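Phosphoacetylglucosamine mutase (Aspergillus lentulus, PDB 5O9X) catalyses the interconversion of N-acetylglucosamine 6-phosphate and N-acetylglucosamine 1-phosphate. Local coordinates at residues Val170-Cys173 with Lys174-Gly178; Met162-Pro165 with Gln166-Val170. The protein carries 1 engineered substitution. All coordinates share one frame; numbering follows the deposited sequence.

Contact 1: Val170-Cys173 with Lys174-Gly178; sequences VVRC and KNTLG
Lys174 N donates to Val170 O at 2.9 Å and Asn175 N to Val171 O at 3.1 Å, the i to i+4 bonds of an alpha-helix, and Thr176 N donates to Cys173 O at 3.1 Å, three residues back. This is the C-terminal part of helix 164-176, which packs against the central sheet in domain I, the first alpha/beta/alpha unit of the phosphohexomutase fold. The side chain of Thr176 adds a further bond to the same stretch of backbone. Its OG1 gives a hydrogen bond to Arg172 O at 3.0 Å, approaching from above the carbonyl plane, 40° out of it. Placing OG1 between the backbone N and the carbonyl carbon (chi1 64°) turns the hydroxyl back over the preceding turn. The same oxygen also accepts from Tyr183 N, so it ties the helix to the chain that follows. On the sheet side, Val170 and Lys174 run alongside each other, and CG1 of the valine touches Lys174 CD at 4.1 Å. Val170 and Val171 both rest on Val129 of strand 127-132. The lysine chain bends at its last two torsions (chi3 79°), and its ammonium forms a cation-pi contact with Trp61. Arg172, by contrast, is stretched out along its whole length and pairs in the same manner with Tyr183. Close to the backbone, the lysine methylenes lie over the acceptor of the previous turn, with Lys174 CG 3.3 Å from Val170 O.

Contact 2: Met162-Pro165 with Gln166-Val170; sequences MTTP and QLHYV
Thr163 and Gln166 grip each other in a capping box at the N-terminus of helix 164-176. Thr163, the N-cap, offers OG1 to Gln166 N at 3.1 Å; its chi1 of 66° turns the hydroxyl toward the first turn. In return the glutamine side chain comes back to the N-cap. Its CB lies near both OG1 and the carbonyl oxygen of Thr163, and CG packs against Thr163 OG1 at 3.3 Å. Beyond CG the chain is extended, carrying CD past the same hydroxyl. At the tip, OE1 accepts from Thr163 N at 3.1 Å in a nearly straight bond (164° at the hydrogen) and also borders CA and CB of Met162, while NE2 is hydrogen-bonded to Tyr192 OH. The amide is thus held from both of its ends.

Met162, just ahead of the cap, crosses the glutamine obliquely and curls its methyl over the helix. CE sits 3.9 Å from both Leu167 CB and Val170 CG2, forming an apolar patch that continues onto Ala131 of strand 127-132. Elsewhere on the same turn, Thr164 and His168 lie side by side, with CG2 of the threonine 3.6 Å from CE1 of the ring. His168 ND1 donates to Thr164 O at 3.1 Å; the oxygen lies in the ring plane, but ND1 stands 54° out of the carbonyl plane. Thr164 O also receives His168 N, so one oxygen takes two bonds from the same residue, and the one from ND1 holds the ring's rotation. Asp286 takes the hydroxyl of Thr164, whose side chain lies about 7 Å from the bound glucose 1,6-bisphosphate. The box therefore satisfies amide hydrogens of a buried helix start, whose partial positive charge may be felt by the nearby ligand and by Asp286.

Contacts 1 and 2 belong to the same helix, 164-176, and meet at Val170, their centres 12 Å apart. Residues 162-170 are buried throughout and lie at the end near the sugar bisphosphate, whereas residues 170-178 are only partly buried and run out to an exposed turn. Both lean on strand 127-132 through apolar side chains. Their polar chemistry differs with position: side-chain acceptors meet backbone N-H groups at the start, where Asp286 anchors the turn, while side-chain donors reach carbonyls at both ends, an imidazole in contact 2 and a hydroxyl in contact 1. Toward the finish, the long cationic side chains pair with aromatic rings.

Contact 1: Val170-Cys173 with Lys174-Gly178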
loop_
_atom_site.group_PDB
_atom_site.type_symbol
_atom_site.label_atom_id
_atom_site.label_comp_id
_atom_site.label_asym_id
_atom_site.label_seq_id
_atom_site.Cartn_x
_atom_site.Cartn_y
_atom_site.Cartn_z
ATOM N N VAL A 170 12.037 3.986 8.178
ATOM C CA VAL A 170 13.503 4.052 8.396
ATOM C C VAL A 170 14.151 5.061 7.421
ATOM O O VAL A 170 14.994 5.855 7.842
ATOM C CB VAL A 170 14.202 2.676 8.253
ATOM C CG1 VAL A 170 15.732 2.801 8.257
ATOM C CG2 VAL A 170 13.792 1.775 9.407
ATOM N N VAL A 171 13.788 4.984 6.142
ATOM C CA VAL A 171 14.273 5.922 5.104
ATOM C C VAL A 171 13.992 7.404 5.518
ATOM O O VAL A 171 14.933 8.198 5.569
ATOM C CB VAL A 171 13.660 5.644 3.712
ATOM C CG1 VAL A 171 14.161 6.743 2.717
ATOM C CG2 VAL A 171 14.121 4.214 3.229
ATOM N N ARG A 172 12.725 7.733 5.773
ATOM C CA ARG A 172 12.314 9.069 6.263
ATOM C C ARG A 172 13.107 9.462 7.530
ATOM O O ARG A 172 13.724 10.553 7.569
ATOM C CB ARG A 172 10.823 9.181 6.446
ATOM C CG ARG A 172 10.411 10.599 6.714
ATOM C CD ARG A 172 8.927 10.671 6.784
ATOM N NE ARG A 172 8.424 12.038 6.922
ATOM C CZ ARG A 172 7.151 12.364 6.676
ATOM N NH1 ARG A 172 6.289 11.429 6.298
ATOM N NH2 ARG A 172 6.727 13.615 6.791
ATOM N N CYS A 173 13.174 8.584 8.519
ATOM C CA CYS A 173 13.970 8.899 9.719
ATOM C C CYS A 173 15.418 9.244 9.420
ATOM O O CYS A 173 15.926 10.269 9.934
ATOM C CB CYS A 173 13.961 7.765 10.773
ATOM S SG CYS A 173 12.327 7.649 11.515
ATOM N N LYS A 174 16.110 8.417 8.635
ATOM C CA LYS A 174 17.542 8.671 8.439
ATOM C C LYS A 174 17.747 10.016 7.641
ATOM O O LYS A 174 18.783 10.688 7.758
ATOM C CB LYS A 174 18.216 7.520 7.699
ATOM C CG LYS A 174 18.199 6.178 8.391
ATOM C CD LYS A 174 19.016 5.192 7.606
ATOM C CE LYS A 174 20.504 5.404 7.874
ATOM N NZ LYS A 174 20.899 5.177 9.281
ATOM N N ASN A 175 16.782 10.382 6.807
ATOM C CA ASN A 175 16.955 11.606 6.021
ATOM C C ASN A 175 16.517 12.873 6.772
ATOM O O ASN A 175 16.675 13.970 6.253
ATOM C CB ASN A 175 16.252 11.500 4.678
ATOM C CG ASN A 175 16.968 10.546 3.727
ATOM O OD1 ASN A 175 16.317 9.720 3.078
ATOM N ND2 ASN A 175 18.273 10.627 3.660
ATOM N N THR A 176 15.919 12.709 7.952
ATOM C CA THR A 176 15.414 13.844 8.695
ATOM C C THR A 176 16.055 13.954 10.075
ATOM O O THR A 176 15.741 14.907 10.814
ATOM C CB THR A 176 13.879 13.832 8.855
ATOM O OG1 THR A 176 13.503 12.684 9.641
ATOM C CG2 THR A 176 13.146 13.901 7.489
ATOM N N LEU A 177 16.927 13.002 10.423
ATOM C CA LEU A 177 17.433 12.904 11.776
ATOM C C LEU A 177 18.204 14.231 12.034
ATOM O O LEU A 177 18.878 14.727 11.121
ATOM C CB LEU A 177 18.312 11.650 11.941
ATOM C CG LEU A 177 18.792 11.277 13.345
ATOM C CD1 LEU A 177 17.673 10.891 14.324
ATOM C CD2 LEU A 177 19.870 10.195 13.273
ATOM N N GLY A 178 17.974 14.839 13.208
ATOM C CA GLY A 178 18.707 16.027 13.665
ATOM C C GLY A 178 18.281 17.331 13.017
ATOM O O GLY A 178 19.022 18.299 13.074
#

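Contact 2: Met162-Pro165 with Gln166-Val170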
loop_
_atom_site.group_PDB
_atom_site.type_symbol
_atom_site.label_atom_id
_atom_site.label_comp_id
_atom_site.label_asym_id
_atom_site.label_seq_id
_atom_site.Cartn_x
_atom_site.Cartn_y
_atom_site.Cartn_z
ATOM N N MET A 162 11.677 -6.778 7.795
ATOM C CA MET A 162 10.814 -5.682 8.239
ATOM C C MET A 162 9.578 -5.672 7.356
ATOM O O MET A 162 9.571 -6.228 6.245
ATOM C CB MET A 162 11.555 -4.314 8.084
ATOM C CG MET A 162 12.789 -4.159 9.014
ATOM S SD MET A 162 13.143 -2.444 9.504
ATOM C CE MET A 162 13.252 -1.778 7.950
ATOM N N THR A 163 8.532 -4.994 7.830
ATOM C CA THR A 163 7.304 -4.813 7.017
ATOM C C THR A 163 7.682 -3.700 6.049
ATOM O O THR A 163 8.691 -2.986 6.274
ATOM C CB THR A 163 6.106 -4.321 7.915
ATOM O OG1 THR A 163 6.355 -3.027 8.415
ATOM C CG2 THR A 163 5.854 -5.257 9.119
ATOM N N THR A 164 6.963 -3.612 4.929
ATOM C CA THR A 164 7.183 -2.512 3.999
ATOM C C THR A 164 7.131 -1.145 4.681
ATOM O O THR A 164 8.008 -0.332 4.455
ATOM C CB THR A 164 6.238 -2.690 2.805
ATOM O OG1 THR A 164 6.691 -3.854 2.077
ATOM C CG2 THR A 164 6.274 -1.466 1.832
ATOM N N PRO A 165 6.077 -0.858 5.456
ATOM C CA PRO A 165 6.022 0.478 6.055
ATOM C C PRO A 165 7.165 0.733 7.053
ATOM O O PRO A 165 7.606 1.875 7.162
ATOM C CB PRO A 165 4.695 0.452 6.857
ATOM C CG PRO A 165 3.864 -0.586 6.204
ATOM C CD PRO A 165 4.800 -1.600 5.596
ATOM N N GLN A 166 7.652 -0.310 7.756
ATOM C CA GLN A 166 8.903 -0.117 8.602
ATOM C C GLN A 166 10.073 0.396 7.782
ATOM O O GLN A 166 10.778 1.336 8.239
ATOM C CB GLN A 166 9.312 -1.364 9.349
ATOM C CG GLN A 166 8.395 -1.588 10.536
ATOM C CD GLN A 166 8.738 -2.899 11.250
ATOM O OE1 GLN A 166 9.229 -3.900 10.627
ATOM N NE2 GLN A 166 8.502 -2.907 12.559
ATOM N N LEU A 167 10.302 -0.212 6.611
ATOM C CA LEU A 167 11.387 0.254 5.746
ATOM C C LEU A 167 11.152 1.747 5.301
ATOM O O LEU A 167 12.064 2.570 5.388
ATOM C CB LEU A 167 11.636 -0.775 4.565
ATOM C CG LEU A 167 12.789 -0.123 3.825
ATOM C CD1 LEU A 167 14.213 -0.289 4.358
ATOM C CD2 LEU A 167 12.637 -0.100 2.340
ATOM N N HIS A 168 9.942 2.100 4.786
ATOM C CA HIS A 168 9.658 3.524 4.459
ATOM C C HIS A 168 9.901 4.491 5.652
ATOM O O HIS A 168 10.443 5.635 5.501
ATOM C CB HIS A 168 8.176 3.629 4.090
ATOM C CG HIS A 168 7.873 3.224 2.693
ATOM N ND1 HIS A 168 7.878 1.914 2.278
ATOM C CD2 HIS A 168 7.562 3.973 1.598
ATOM C CE1 HIS A 168 7.506 1.865 1.006
ATOM N NE2 HIS A 168 7.353 3.103 0.562
ATOM N N TYR A 169 9.475 4.063 6.834
ATOM C CA TYR A 169 9.715 4.803 8.101
ATOM C C TYR A 169 11.214 5.032 8.344
ATOM O O TYR A 169 11.615 6.163 8.646
ATOM C CB TYR A 169 9.044 4.072 9.328
ATOM C CG TYR A 169 9.564 4.523 10.637
ATOM C CD1 TYR A 169 8.903 5.609 11.347
ATOM C CD2 TYR A 169 10.711 3.961 11.199
ATOM C CE1 TYR A 169 9.382 6.038 12.585
ATOM C CE2 TYR A 169 11.199 4.424 12.423
ATOM C CZ TYR A 169 10.548 5.460 13.100
ATOM O OH TYR A 169 11.055 5.919 14.338
ATOM N N VAL A 170 12.037 3.986 8.178
ATOM C CA VAL A 170 13.503 4.052 8.396
ATOM C C VAL A 170 14.151 5.061 7.421
ATOM O O VAL A 170 14.994 5.855 7.842
ATOM C CB VAL A 170 14.202 2.676 8.253
ATOM C CG1 VAL A 170 15.732 2.801 8.257
ATOM C CG2 VAL A 170 13.792 1.775 9.407
#